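Local coordinates for Lmo1076 protein (Listeria monocytogenes serovar 1/2a, PDB 3FI7) that degrades cell-wall peptidoglycan as the listerial autolysin Auto, this chain being its GH73 N-acetylglucosaminidase catalytic domain, at residues Lys46-Tyr51 against Asn123-Arg128; Gln31-Ser36 against Ser63-Ser68; Gly87-Met92 against Asn107-Lys112; Leu50-Met55 against Ala141-Ala146. All coordinates share one frame; numbering follows the deposited sequence.

Contact 1 (Lys46-Tyr51 against Asn123-Arg128); sequences KKYNLY and NAKKLR
Tyr48 and Arg128 face each other with their CA atoms 6.4 Å apart, where the chain leaves helix 29-47 and turns beside helix 116-129. This exit is a Schellman motif, with Asn49 at positive phi as its C-prime residue, in the lysozyme-like catalytic domain. Arg128 braces it from across the contact. Arg128 CG sits anti to its backbone N (chi1 167°), and bends at chi2 and chi3 then fold the chain back toward the turn. NE and NH2 grip Tyr48 O side-on, 3.0 Å from NE to Tyr48 O and 3.1 Å from NH2, both from the same face of the carbonyl plane; NH2 also makes a weak bond to Asn49 O. The cation thus meets a helix C-terminus, whose dipole would probably favour it, while NH1 forms a salt bridge with Glu144. Beside these bonds, Ala124 CB lies over a face of the Tyr48 ring in a CH-pi contact, 4.1 Å from the centroid. The ring and Lys125 cross obliquely, and the phenol OH bonds to Glu121. Further along the segment, Leu50 CD2 lies near Arg128 NH2, and Leu50 CD1 meets helix 116-129, at 3.8 Å from Ala124 CA and 4.0 Å from Leu127 CB.

Contact 2 (Gln31-Ser36 against Ser63-Ser68); sequences QTFINS and SNWGRS
Phe33 holds CG anti to the backbone N (chi1 172°), which sets CG on the side of the turn, and Trp65 holds CG anti to the carbonyl carbon (chi1 -57°); the two side chains cross at about a right angle. The turn is a type I' beta turn from Asn64 to Arg67, following the end of helix 52-63, with both central residues, Trp65 and Gly66, at positive phi. Its backbone is what the phenyl ring covers. Trp65 C and Gly66 N lie over one face, offset toward the rim, with Trp65 C 3.6 Å from Phe33 CD2 and Gly66 N 3.6 Å from Phe33 CE2. Trp65 CA adds a CH-pi contact to the same ring, 4.1 Å from its centroid. Ile34, next along the helix, lies beside the indole and points the same way, bringing CD1 into the ring plane at the edge, 3.7 Å from Trp65 CZ3. Tyr177 meets the indole from outside the two segments, and Ala59 and Ala60 of helix 52-63 also touch Phe33. The turn supplies its own polar bonds. Ser63 OG accepts from Gly66 N at 2.8 Å, an ST motif, and is hydrogen-bonded to Ala59 O; Arg67 holds Asn64 side-on, NE to the backbone O and NH2 to OD1. Between the two segments no hydrogen bond forms, consistent with a buried junction held mainly by van der Waals packing, the peptide against the phenyl face having its N-H satisfied locally.

Contact 3 (Gly87-Met92 against Asn107-Lys112); sequences GKSVTM and NANFAK
Phe110 presents the edge of its ring to the partner strand: Met92 O lies there in the ring plane, 3.9 Å from Phe110 CE1, and Val90 O is also at the edge. Met92 CG comes to 4.0 Å from the same CE1, and Val90 CG1 packs near Phe110 CB. Outside the hairpin, Leu70 and Lys82 touch this ring. The second flat group, the Asn109 amide, stands on the other face of the sheet beside Thr91. These two form a non-hydrogen-bonded pair whose side chains bond across it: Thr91 OG1 (chi1 -54°) and Asn109 CG (chi1 -66°) are each anti to their own carbonyl carbon, the side chains run side by side, and OG1 donates to Asn109 OD1 at 2.8 Å, nearly along the C=O axis. Strands 89-98 and 104-111 form an antiparallel beta hairpin at the surface of the catalytic domain, their short segments 150° apart in direction. Val90 and Phe110 are a hydrogen-bonded pair, with Val90 N to Phe110 O and Phe110 N to Val90 O both 2.8 Å; Met92 and Ala108 repeat the pattern. Toward the open end of the hairpin the pairing weakens: Lys112 N to Lys88 O is a weak 3.4 Å bond. Here Lys112 CB packs 3.7 Å from Ser89 CA. Beyond, Asn109 and Ala111 make backbone bonds to Gly83 and Ile81. Chemically the two faces differ, one bearing apolar side chains and the other a hydroxyl-amide bond; Lys88 NZ and Lys112 NZ, 5.5 Å apart, may repel weakly, Lys112 NZ being held by Pro74 O.

Contact 4 (Leu50-Met55 against Ala141-Ala146); sequences LYPSVM and AWRENA
Leu50 begins the contact with its CD2 branch, 4.0 Å from Ala141 O and also close to Trp142 CD1, while its carbonyl O accepts from a water that in turn accepts from Arg143 NH1. Tyr51, the N-cap position of helix 52-63, is engaged at both ends. Its backbone N donates to a second water, which donates to Ala141 O, and its phenol OH donates to Ala146 O at 2.7 Å, coming from above that carbonyl's plane. Between these anchors the side chain of Arg143 crosses that of Tyr51 at about a right angle: CG is anti to the backbone N (chi1 -156°), the chain stays extended to NE, and CG lies over one ring face, 4.1 Å from the centroid. NE follows, 3.6 Å from Tyr51 CE1, with the guanidinium plane 29° from that of the ring. Ala146 CB packs against Tyr51 CE2 at 3.8 Å. Pro52 closes the walk, its CD 4.0 Å from Arg143 NH1. The loop before helix 149-156 is thereby fastened to the start of helix 52-63 in this lysozyme-like domain. Polar backbone atoms in this buried seam are served by waters and a phenol, while Arg143 lays both CG and its guanidinium against the ring, NH1 reaching the water and NH2 the O of Asp183, the C-terminal residue.

Contacts 1 and 4 are neighbours, with centres about 7 Å apart, and share Leu50 and Tyr51; a probable hydrogen bond between Leu127 O and Trp142 NE1 joins them directly. Between them the turn linking helices 29-47 and 52-63 is held from two directions, by helix 116-129 and by the loop before helix 149-156. Contact 2 uses the same helix 29-47, its centre about 20 Å from that of contact 1, and is buried and has no hydrogen bond across it, a phenyl ring lying over peptide. Contact 3 is the surface case, its centre about 20 Å from the centre of the chain, where regular backbone bonds dominate. Contact 1, partly buried, relies on a cation at carbonyls; contact 4, buried, adds waters.

Contact 1 (Lys46-Tyr51 against Asn123-Arg128)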
loop_
_atom_site.group_PDB
_atom_site.type_symbol
_atom_site.label_atom_id
_atom_site.label_comp_id
_atom_site.label_asym_id
_atom_site.label_seq_id
_atom_site.Cartn_x
_atom_site.Cartn_y
_atom_site.Cartn_z
ATOM N N LYS A 46 10.861 -5.313 6.617
ATOM C CA LYS A 46 11.868 -6.113 7.298
ATOM C C LYS A 46 12.155 -5.484 8.659
ATOM O O LYS A 46 12.178 -6.162 9.678
ATOM C CB LYS A 46 13.147 -6.188 6.466
ATOM C CG LYS A 46 14.161 -7.177 6.998
ATOM C CD LYS A 46 15.523 -6.991 6.350
ATOM C CE LYS A 46 16.578 -7.871 7.013
ATOM N NZ LYS A 46 17.953 -7.527 6.549
ATOM N N LYS A 47 12.350 -4.172 8.668
ATOM C CA LYS A 47 12.601 -3.444 9.906
ATOM C C LYS A 47 11.448 -3.569 10.921
ATOM O O LYS A 47 11.684 -3.646 12.121
ATOM C CB LYS A 47 12.877 -1.978 9.582
ATOM C CG LYS A 47 12.991 -1.067 10.778
ATOM C CD LYS A 47 13.295 0.345 10.313
ATOM C CE LYS A 47 13.242 1.334 11.456
ATOM N NZ LYS A 47 13.485 2.718 10.955
ATOM N N TYR A 48 10.210 -3.601 10.434
ATOM C CA TYR A 48 9.039 -3.696 11.308
ATOM C C TYR A 48 8.373 -5.076 11.296
ATOM O O TYR A 48 7.281 -5.240 11.840
ATOM C CB TYR A 48 8.006 -2.628 10.936
ATOM C CG TYR A 48 8.483 -1.217 11.173
ATOM C CD1 TYR A 48 8.269 -0.586 12.392
ATOM C CD2 TYR A 48 9.154 -0.519 10.183
ATOM C CE1 TYR A 48 8.706 0.704 12.614
ATOM C CE2 TYR A 48 9.599 0.769 10.396
ATOM C CZ TYR A 48 9.372 1.378 11.612
ATOM O OH TYR A 48 9.814 2.666 11.825
ATOM N N ASN A 49 9.035 -6.054 10.679
ATOM C CA ASN A 49 8.519 -7.428 10.548
ATOM C C ASN A 49 7.049 -7.552 10.096
ATOM O O ASN A 49 6.216 -8.128 10.793
ATOM C CB ASN A 49 8.781 -8.245 11.823
ATOM C CG ASN A 49 8.807 -9.751 11.558
ATOM O OD1 ASN A 49 9.221 -10.195 10.485
ATOM N ND2 ASN A 49 8.355 -10.538 12.532
ATOM N N LEU A 50 6.750 -7.007 8.919
ATOM C CA LEU A 50 5.421 -7.073 8.317
ATOM C C LEU A 50 5.531 -7.689 6.919
ATOM O O LEU A 50 6.639 -7.897 6.424
ATOM C CB LEU A 50 4.845 -5.666 8.198
ATOM C CG LEU A 50 4.828 -4.801 9.459
ATOM C CD1 LEU A 50 4.355 -3.392 9.124
ATOM C CD2 LEU A 50 3.931 -5.424 10.507
ATOM N N TYR A 51 4.398 -7.983 6.281
ATOM C CA TYR A 51 4.420 -8.446 4.880
ATOM C C TYR A 51 4.490 -7.278 3.895
ATOM O O TYR A 51 3.589 -6.434 3.861
ATOM C CB TYR A 51 3.178 -9.280 4.536
ATOM C CG TYR A 51 3.172 -10.688 5.076
ATOM C CD1 TYR A 51 3.855 -11.701 4.422
ATOM C CD2 TYR A 51 2.460 -11.011 6.238
ATOM C CE1 TYR A 51 3.848 -13.001 4.910
ATOM C CE2 TYR A 51 2.445 -12.302 6.733
ATOM C CZ TYR A 51 3.147 -13.296 6.067
ATOM O OH TYR A 51 3.142 -14.590 6.547
ATOM N N ASN A 123 2.664 3.924 7.752
ATOM C CA ASN A 123 1.797 2.749 7.706
ATOM C C ASN A 123 2.415 1.607 8.504
ATOM O O ASN A 123 1.722 0.920 9.254
ATOM C CB ASN A 123 1.508 2.330 6.252
ATOM C CG ASN A 123 0.902 0.929 6.140
ATOM O OD1 ASN A 123 1.610 -0.047 5.882
ATOM N ND2 ASN A 123 -0.406 0.829 6.312
ATOM N N ALA A 124 3.723 1.422 8.356
ATOM C CA ALA A 124 4.432 0.370 9.088
ATOM C C ALA A 124 4.392 0.625 10.597
ATOM O O ALA A 124 4.183 -0.293 11.385
ATOM C CB ALA A 124 5.872 0.259 8.609
ATOM N N LYS A 125 4.604 1.876 10.990
ATOM C CA LYS A 125 4.553 2.247 12.399
ATOM C C LYS A 125 3.153 2.012 12.957
ATOM O O LYS A 125 2.991 1.478 14.052
ATOM C CB LYS A 125 4.946 3.710 12.591
ATOM C CG LYS A 125 6.438 3.988 12.520
ATOM C CD LYS A 125 6.651 5.492 12.552
ATOM C CE LYS A 125 8.094 5.875 12.799
ATOM N NZ LYS A 125 8.220 7.361 12.822
ATOM N N LYS A 126 2.147 2.411 12.188
ATOM C CA LYS A 126 0.760 2.215 12.573
ATOM C C LYS A 126 0.467 0.741 12.884
ATOM O O LYS A 126 -0.067 0.427 13.948
ATOM C CB LYS A 126 -0.163 2.737 11.470
ATOM C CG LYS A 126 -1.629 2.847 11.853
ATOM C CD LYS A 126 -2.408 3.595 10.765
ATOM C CE LYS A 126 -3.873 3.795 11.146
ATOM N NZ LYS A 126 -4.641 4.527 10.093
ATOM N N LEU A 127 0.826 -0.154 11.967
ATOM C CA LEU A 127 0.585 -1.584 12.163
ATOM C C LEU A 127 1.390 -2.176 13.310
ATOM O O LEU A 127 0.860 -2.943 14.116
ATOM C CB LEU A 127 0.865 -2.383 10.882
ATOM C CG LEU A 127 -0.101 -2.095 9.723
ATOM C CD1 LEU A 127 0.022 -3.134 8.615
ATOM C CD2 LEU A 127 -1.520 -2.031 10.227
ATOM N N ARG A 128 2.674 -1.835 13.369
ATOM C CA ARG A 128 3.565 -2.423 14.360
ATOM C C ARG A 128 3.368 -1.807 15.746
ATOM O O ARG A 128 3.257 -2.531 16.733
ATOM C CB ARG A 128 5.030 -2.316 13.919
ATOM C CG ARG A 128 6.052 -2.611 15.030
ATOM C CD ARG A 128 5.882 -4.017 15.609
ATOM N NE ARG A 128 5.976 -5.049 14.577
ATOM C CZ ARG A 128 5.828 -6.351 14.800
ATOM N NH1 ARG A 128 5.571 -6.801 16.023
ATOM N NH2 ARG A 128 5.939 -7.211 13.798
#

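Contact 2 (Gln31-Ser36 against Ser63-Ser68)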
loop_
_atom_site.group_PDB
_atom_site.type_symbol
_atom_site.label_atom_id
_atom_site.label_comp_id
_atom_site.label_asym_id
_atom_site.label_seq_id
_atom_site.Cartn_x
_atom_site.Cartn_y
_atom_site.Cartn_z
ATOM N N GLN A 31 1.487 -1.262 -12.613
ATOM C CA GLN A 31 2.741 -1.979 -12.396
ATOM C C GLN A 31 3.847 -0.982 -12.063
ATOM O O GLN A 31 4.704 -1.236 -11.216
ATOM C CB GLN A 31 3.108 -2.803 -13.637
ATOM C CG GLN A 31 4.358 -3.661 -13.478
ATOM C CD GLN A 31 4.175 -4.775 -12.458
ATOM O OE1 GLN A 31 3.265 -5.601 -12.570
ATOM N NE2 GLN A 31 5.041 -4.798 -11.456
ATOM N N THR A 32 3.804 0.171 -12.722
ATOM C CA THR A 32 4.787 1.219 -12.472
ATOM C C THR A 32 4.677 1.731 -11.037
ATOM O O THR A 32 5.691 2.004 -10.382
ATOM C CB THR A 32 4.624 2.369 -13.464
ATOM O OG1 THR A 32 4.999 1.908 -14.764
ATOM C CG2 THR A 32 5.484 3.581 -13.070
ATOM N N PHE A 33 3.449 1.836 -10.538
ATOM C CA PHE A 33 3.257 2.237 -9.149
ATOM C C PHE A 33 3.874 1.212 -8.194
ATOM O O PHE A 33 4.642 1.570 -7.304
ATOM C CB PHE A 33 1.777 2.454 -8.815
ATOM C CG PHE A 33 1.529 2.683 -7.356
ATOM C CD1 PHE A 33 1.110 1.646 -6.542
ATOM C CD2 PHE A 33 1.767 3.930 -6.784
ATOM C CE1 PHE A 33 0.893 1.853 -5.185
ATOM C CE2 PHE A 33 1.557 4.141 -5.429
ATOM C CZ PHE A 33 1.118 3.102 -4.630
ATOM N N ILE A 34 3.539 -0.061 -8.378
ATOM C CA ILE A 34 4.171 -1.114 -7.584
ATOM C C ILE A 34 5.703 -1.038 -7.674
ATOM O O ILE A 34 6.384 -1.031 -6.656
ATOM C CB ILE A 34 3.695 -2.502 -8.014
ATOM C CG1 ILE A 34 2.235 -2.711 -7.597
ATOM C CG2 ILE A 34 4.598 -3.583 -7.427
ATOM C CD1 ILE A 34 1.481 -3.706 -8.478
ATOM N N ASN A 35 6.236 -0.954 -8.893
ATOM C CA ASN A 35 7.684 -0.904 -9.084
ATOM C C ASN A 35 8.313 0.249 -8.308
ATOM O O ASN A 35 9.434 0.138 -7.839
ATOM C CB ASN A 35 8.045 -0.777 -10.569
ATOM C CG ASN A 35 7.585 -1.975 -11.395
ATOM O OD1 ASN A 35 7.261 -3.037 -10.858
ATOM N ND2 ASN A 35 7.547 -1.799 -12.710
ATOM N N SER A 36 7.583 1.354 -8.167
ATOM C CA SER A 36 8.130 2.548 -7.531
ATOM C C SER A 36 8.191 2.481 -6.004
ATOM O O SER A 36 8.910 3.255 -5.397
ATOM C CB SER A 36 7.339 3.795 -7.942
ATOM O OG SER A 36 6.121 3.878 -7.220
ATOM N N SER A 63 -4.489 4.644 -2.099
ATOM C CA SER A 63 -4.068 5.785 -2.902
ATOM C C SER A 63 -4.579 5.772 -4.364
ATOM O O SER A 63 -4.289 6.712 -5.102
ATOM C CB SER A 63 -2.543 5.837 -2.931
ATOM O OG SER A 63 -2.027 4.928 -3.908
ATOM N N ASN A 64 -5.300 4.716 -4.779
ATOM C CA ASN A 64 -5.698 4.497 -6.203
ATOM C C ASN A 64 -4.477 4.457 -7.141
ATOM O O ASN A 64 -4.355 5.261 -8.069
ATOM C CB ASN A 64 -6.737 5.544 -6.668
ATOM C CG ASN A 64 -7.199 5.351 -8.130
ATOM O OD1 ASN A 64 -7.224 4.245 -8.660
ATOM N ND2 ASN A 64 -7.586 6.451 -8.767
ATOM N N TRP A 65 -3.567 3.523 -6.872
ATOM C CA TRP A 65 -2.359 3.370 -7.678
ATOM C C TRP A 65 -1.580 4.673 -7.727
ATOM O O TRP A 65 -1.020 5.026 -8.759
ATOM C CB TRP A 65 -2.723 2.915 -9.094
ATOM C CG TRP A 65 -3.507 1.650 -9.082
ATOM C CD1 TRP A 65 -4.856 1.514 -9.240
ATOM C CD2 TRP A 65 -2.989 0.331 -8.884
ATOM N NE1 TRP A 65 -5.208 0.188 -9.159
ATOM C CE2 TRP A 65 -4.080 -0.558 -8.935
ATOM C CE3 TRP A 65 -1.705 -0.183 -8.665
ATOM C CZ2 TRP A 65 -3.929 -1.939 -8.787
ATOM C CZ3 TRP A 65 -1.555 -1.548 -8.501
ATOM C CH2 TRP A 65 -2.661 -2.415 -8.566
ATOM N N GLY A 66 -1.584 5.400 -6.611
ATOM C CA GLY A 66 -0.853 6.647 -6.495
ATOM C C GLY A 66 -1.429 7.843 -7.242
ATOM O O GLY A 66 -0.708 8.802 -7.502
ATOM N N ARG A 67 -2.722 7.812 -7.561
ATOM C CA ARG A 67 -3.323 8.880 -8.367
ATOM C C ARG A 67 -4.214 9.855 -7.588
ATOM O O ARG A 67 -4.654 10.857 -8.141
ATOM C CB ARG A 67 -4.108 8.287 -9.551
ATOM C CG ARG A 67 -3.271 7.317 -10.408
ATOM C CD ARG A 67 -4.068 6.747 -11.579
ATOM N NE ARG A 67 -5.141 5.851 -11.152
ATOM C CZ ARG A 67 -6.057 5.335 -11.970
ATOM N NH1 ARG A 67 -6.040 5.622 -13.276
ATOM N NH2 ARG A 67 -6.988 4.525 -11.484
ATOM N N SER A 68 -4.499 9.569 -6.320
ATOM C CA SER A 68 -5.327 10.485 -5.540
ATOM C C SER A 68 -4.566 11.789 -5.306
ATOM O O SER A 68 -3.336 11.819 -5.376
ATOM C CB SER A 68 -5.752 9.863 -4.211
ATOM O OG SER A 68 -4.690 9.899 -3.283
#

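Contact 3 (Gly87-Met92 against Asn107-Lys112)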
loop_
_atom_site.group_PDB
_atom_site.type_symbol
_atom_site.label_atom_id
_atom_site.label_comp_id
_atom_site.label_asym_id
_atom_site.label_seq_id
_atom_site.Cartn_x
_atom_site.Cartn_y
_atom_site.Cartn_z
ATOM N N GLY A 87 5.408 18.754 11.349
ATOM C CA GLY A 87 4.844 20.081 11.178
ATOM C C GLY A 87 4.244 20.392 9.817
ATOM O O GLY A 87 3.559 21.404 9.662
ATOM N N LYS A 88 4.491 19.538 8.828
ATOM C CA LYS A 88 4.006 19.803 7.476
ATOM C C LYS A 88 2.630 19.180 7.221
ATOM O O LYS A 88 2.358 18.054 7.632
ATOM C CB LYS A 88 5.015 19.317 6.435
ATOM C CG LYS A 88 6.445 19.774 6.695
ATOM C CD LYS A 88 6.607 21.277 6.507
ATOM C CE LYS A 88 6.485 21.675 5.041
ATOM N NZ LYS A 88 7.579 21.110 4.196
ATOM N N SER A 89 1.763 19.925 6.545
ATOM C CA SER A 89 0.439 19.419 6.219
ATOM C C SER A 89 -0.152 20.097 4.986
ATOM O O SER A 89 0.414 21.048 4.446
ATOM C CB SER A 89 -0.511 19.575 7.407
ATOM O OG SER A 89 -1.143 20.838 7.371
ATOM N N VAL A 90 -1.290 19.580 4.539
ATOM C CA VAL A 90 -2.023 20.172 3.433
ATOM C C VAL A 90 -3.505 20.064 3.749
ATOM O O VAL A 90 -3.967 19.059 4.289
ATOM C CB VAL A 90 -1.698 19.490 2.084
ATOM C CG1 VAL A 90 -2.004 17.983 2.133
ATOM C CG2 VAL A 90 -2.464 20.156 0.956
ATOM N N THR A 91 -4.243 21.121 3.451
ATOM C CA THR A 91 -5.663 21.144 3.740
ATOM C C THR A 91 -6.417 20.781 2.474
ATOM O O THR A 91 -6.052 21.209 1.378
ATOM C CB THR A 91 -6.106 22.542 4.222
ATOM O OG1 THR A 91 -5.285 22.945 5.322
ATOM C CG2 THR A 91 -7.560 22.533 4.674
ATOM N N MET A 92 -7.451 19.961 2.611
ATOM C CA MET A 92 -8.369 19.761 1.497
ATOM C C MET A 92 -9.714 19.219 1.950
ATOM O O MET A 92 -9.847 18.693 3.057
ATOM C CB MET A 92 -7.748 18.917 0.369
ATOM C CG MET A 92 -7.623 17.425 0.620
ATOM S SD MET A 92 -7.127 16.531 -0.889
ATOM C CE MET A 92 -8.568 16.755 -1.927
ATOM N N ASN A 107 -13.315 20.589 5.427
ATOM C CA ASN A 107 -11.880 20.726 5.290
ATOM C C ASN A 107 -11.183 19.945 6.387
ATOM O O ASN A 107 -11.628 19.945 7.534
ATOM C CB ASN A 107 -11.469 22.192 5.352
ATOM C CG ASN A 107 -11.535 22.863 4.003
ATOM O OD1 ASN A 107 -10.981 22.365 3.022
ATOM N ND2 ASN A 107 -12.213 24.003 3.941
ATOM N N ALA A 108 -10.102 19.262 6.030
ATOM C CA ALA A 108 -9.278 18.601 7.029
ATOM C C ALA A 108 -7.808 18.820 6.708
ATOM O O ALA A 108 -7.454 19.183 5.587
ATOM C CB ALA A 108 -9.611 17.108 7.106
ATOM N N ASN A 109 -6.957 18.623 7.706
ATOM C CA ASN A 109 -5.522 18.692 7.500
ATOM C C ASN A 109 -4.963 17.295 7.329
ATOM O O ASN A 109 -5.229 16.404 8.135
ATOM C CB ASN A 109 -4.830 19.389 8.668
ATOM C CG ASN A 109 -5.212 20.849 8.778
ATOM O OD1 ASN A 109 -5.208 21.580 7.789
ATOM N ND2 ASN A 109 -5.545 21.283 9.988
ATOM N N PHE A 110 -4.189 17.108 6.271
ATOM C CA PHE A 110 -3.597 15.815 5.999
ATOM C C PHE A 110 -2.092 15.938 6.043
ATOM O O PHE A 110 -1.538 16.980 5.672
ATOM C CB PHE A 110 -4.045 15.309 4.633
ATOM C CG PHE A 110 -5.496 14.938 4.573
ATOM C CD1 PHE A 110 -6.454 15.885 4.224
ATOM C CD2 PHE A 110 -5.907 13.636 4.857
ATOM C CE1 PHE A 110 -7.806 15.537 4.153
ATOM C CE2 PHE A 110 -7.253 13.276 4.785
ATOM C CZ PHE A 110 -8.207 14.231 4.435
ATOM N N ALA A 111 -1.431 14.879 6.501
ATOM C CA ALA A 111 0.026 14.887 6.580
ATOM C C ALA A 111 0.610 15.146 5.200
ATOM O O ALA A 111 0.044 14.719 4.184
ATOM C CB ALA A 111 0.545 13.564 7.149
ATOM N N LYS A 112 1.731 15.859 5.174
ATOM C CA LYS A 112 2.470 16.132 3.948
ATOM C C LYS A 112 3.875 15.576 4.137
ATOM O O LYS A 112 4.586 15.992 5.049
ATOM C CB LYS A 112 2.533 17.640 3.709
ATOM C CG LYS A 112 3.174 18.080 2.397
ATOM C CD LYS A 112 3.428 19.590 2.426
ATOM C CE LYS A 112 3.267 20.236 1.056
ATOM N NZ LYS A 112 4.278 19.750 0.077
#

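Contact 4 (Leu50-Met55 against Ala141-Ala146)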
loop_
_atom_site.group_PDB
_atom_site.type_symbol
_atom_site.label_atom_id
_atom_site.label_comp_id
_atom_site.label_asym_id
_atom_site.label_seq_id
_atom_site.Cartn_x
_atom_site.Cartn_y
_atom_site.Cartn_z
ATOM N N LEU A 50 6.750 -7.007 8.919
ATOM C CA LEU A 50 5.421 -7.073 8.317
ATOM C C LEU A 50 5.531 -7.689 6.919
ATOM O O LEU A 50 6.639 -7.897 6.424
ATOM C CB LEU A 50 4.845 -5.666 8.198
ATOM C CG LEU A 50 4.828 -4.801 9.459
ATOM C CD1 LEU A 50 4.355 -3.392 9.124
ATOM C CD2 LEU A 50 3.931 -5.424 10.507
ATOM N N TYR A 51 4.398 -7.983 6.281
ATOM C CA TYR A 51 4.420 -8.446 4.880
ATOM C C TYR A 51 4.490 -7.278 3.895
ATOM O O TYR A 51 3.589 -6.434 3.861
ATOM C CB TYR A 51 3.178 -9.280 4.536
ATOM C CG TYR A 51 3.172 -10.688 5.076
ATOM C CD1 TYR A 51 3.855 -11.701 4.422
ATOM C CD2 TYR A 51 2.460 -11.011 6.238
ATOM C CE1 TYR A 51 3.848 -13.001 4.910
ATOM C CE2 TYR A 51 2.445 -12.302 6.733
ATOM C CZ TYR A 51 3.147 -13.296 6.067
ATOM O OH TYR A 51 3.142 -14.590 6.547
ATOM N N PRO A 52 5.549 -7.236 3.074
ATOM C CA PRO A 52 5.660 -6.229 2.011
ATOM C C PRO A 52 4.496 -6.337 1.021
ATOM O O PRO A 52 4.036 -5.330 0.473
ATOM C CB PRO A 52 6.966 -6.607 1.295
ATOM C CG PRO A 52 7.716 -7.435 2.241
ATOM C CD PRO A 52 6.720 -8.126 3.131
ATOM N N SER A 53 4.026 -7.555 0.783
ATOM C CA SER A 53 2.942 -7.750 -0.170
ATOM C C SER A 53 1.691 -7.048 0.335
ATOM O O SER A 53 0.930 -6.482 -0.439
ATOM C CB SER A 53 2.656 -9.234 -0.382
ATOM O OG SER A 53 2.341 -9.854 0.849
ATOM N N VAL A 54 1.488 -7.083 1.645
ATOM C CA VAL A 54 0.304 -6.478 2.234
ATOM C C VAL A 54 0.433 -4.949 2.234
ATOM O O VAL A 54 -0.536 -4.229 1.980
ATOM C CB VAL A 54 0.061 -7.031 3.655
ATOM C CG1 VAL A 54 -1.036 -6.252 4.371
ATOM C CG2 VAL A 54 -0.281 -8.521 3.578
ATOM N N MET A 55 1.639 -4.456 2.490
ATOM C CA MET A 55 1.887 -3.013 2.449
ATOM C C MET A 55 1.709 -2.421 1.046
ATOM O O MET A 55 1.122 -1.346 0.875
ATOM C CB MET A 55 3.291 -2.685 2.964
ATOM C CG MET A 55 3.598 -1.186 2.926
ATOM S SD MET A 55 5.269 -0.747 3.469
ATOM C CE MET A 55 5.032 -0.651 5.241
ATOM N N ALA A 141 -1.556 -9.029 11.961
ATOM C CA ALA A 141 -0.881 -8.692 10.708
ATOM C C ALA A 141 0.631 -8.678 10.894
ATOM O O ALA A 141 1.375 -8.457 9.943
ATOM C CB ALA A 141 -1.368 -7.351 10.165
ATOM N N TRP A 142 1.086 -8.898 12.126
ATOM C CA TRP A 142 2.518 -9.022 12.364
ATOM C C TRP A 142 2.983 -10.339 11.775
ATOM O O TRP A 142 2.313 -11.362 11.898
ATOM C CB TRP A 142 2.874 -8.966 13.857
ATOM C CG TRP A 142 2.463 -7.708 14.545
ATOM C CD1 TRP A 142 2.098 -6.524 13.958
ATOM C CD2 TRP A 142 2.403 -7.490 15.961
ATOM N NE1 TRP A 142 1.799 -5.592 14.925
ATOM C CE2 TRP A 142 1.978 -6.157 16.161
ATOM C CE3 TRP A 142 2.660 -8.295 17.079
ATOM C CZ2 TRP A 142 1.803 -5.611 17.438
ATOM C CZ3 TRP A 142 2.487 -7.752 18.348
ATOM C CH2 TRP A 142 2.060 -6.422 18.515
ATOM N N ARG A 143 4.143 -10.316 11.142
ATOM C CA ARG A 143 4.610 -11.491 10.439
ATOM C C ARG A 143 4.866 -12.680 11.372
ATOM O O ARG A 143 4.667 -13.827 10.973
ATOM C CB ARG A 143 5.840 -11.154 9.597
ATOM C CG ARG A 143 6.010 -12.103 8.458
ATOM C CD ARG A 143 6.928 -11.579 7.387
ATOM N NE ARG A 143 7.128 -12.628 6.394
ATOM C CZ ARG A 143 7.810 -12.472 5.272
ATOM N NH1 ARG A 143 8.366 -11.297 4.989
ATOM N NH2 ARG A 143 7.923 -13.488 4.433
ATOM N N GLU A 144 5.284 -12.416 12.610
ATOM C CA GLU A 144 5.499 -13.504 13.569
ATOM C C GLU A 144 4.195 -14.156 14.050
ATOM O O GLU A 144 4.237 -15.192 14.702
ATOM C CB GLU A 144 6.371 -13.074 14.764
ATOM C CG GLU A 144 5.714 -12.093 15.749
ATOM C CD GLU A 144 5.866 -10.631 15.330
ATOM O OE1 GLU A 144 5.786 -9.755 16.216
ATOM O OE2 GLU A 144 6.062 -10.352 14.121
ATOM N N ASN A 145 3.047 -13.565 13.721
ATOM C CA ASN A 145 1.756 -14.163 14.078
ATOM C C ASN A 145 0.923 -14.608 12.877
ATOM O O ASN A 145 -0.124 -15.227 13.044
ATOM C CB ASN A 145 0.905 -13.186 14.893
ATOM C CG ASN A 145 1.524 -12.833 16.225
ATOM O OD1 ASN A 145 2.203 -13.646 16.847
ATOM N ND2 ASN A 145 1.283 -11.607 16.677
ATOM N N ALA A 146 1.354 -14.261 11.671
ATOM C CA ALA A 146 0.556 -14.570 10.488
ATOM C C ALA A 146 1.275 -15.582 9.606
ATOM O O ALA A 146 2.296 -15.264 9.006
ATOM C CB ALA A 146 0.243 -13.296 9.709
HETATM O O HOH W 1 9.220 -8.793 5.954
HETATM O O HOH W 2 1.742 -7.474 7.195
#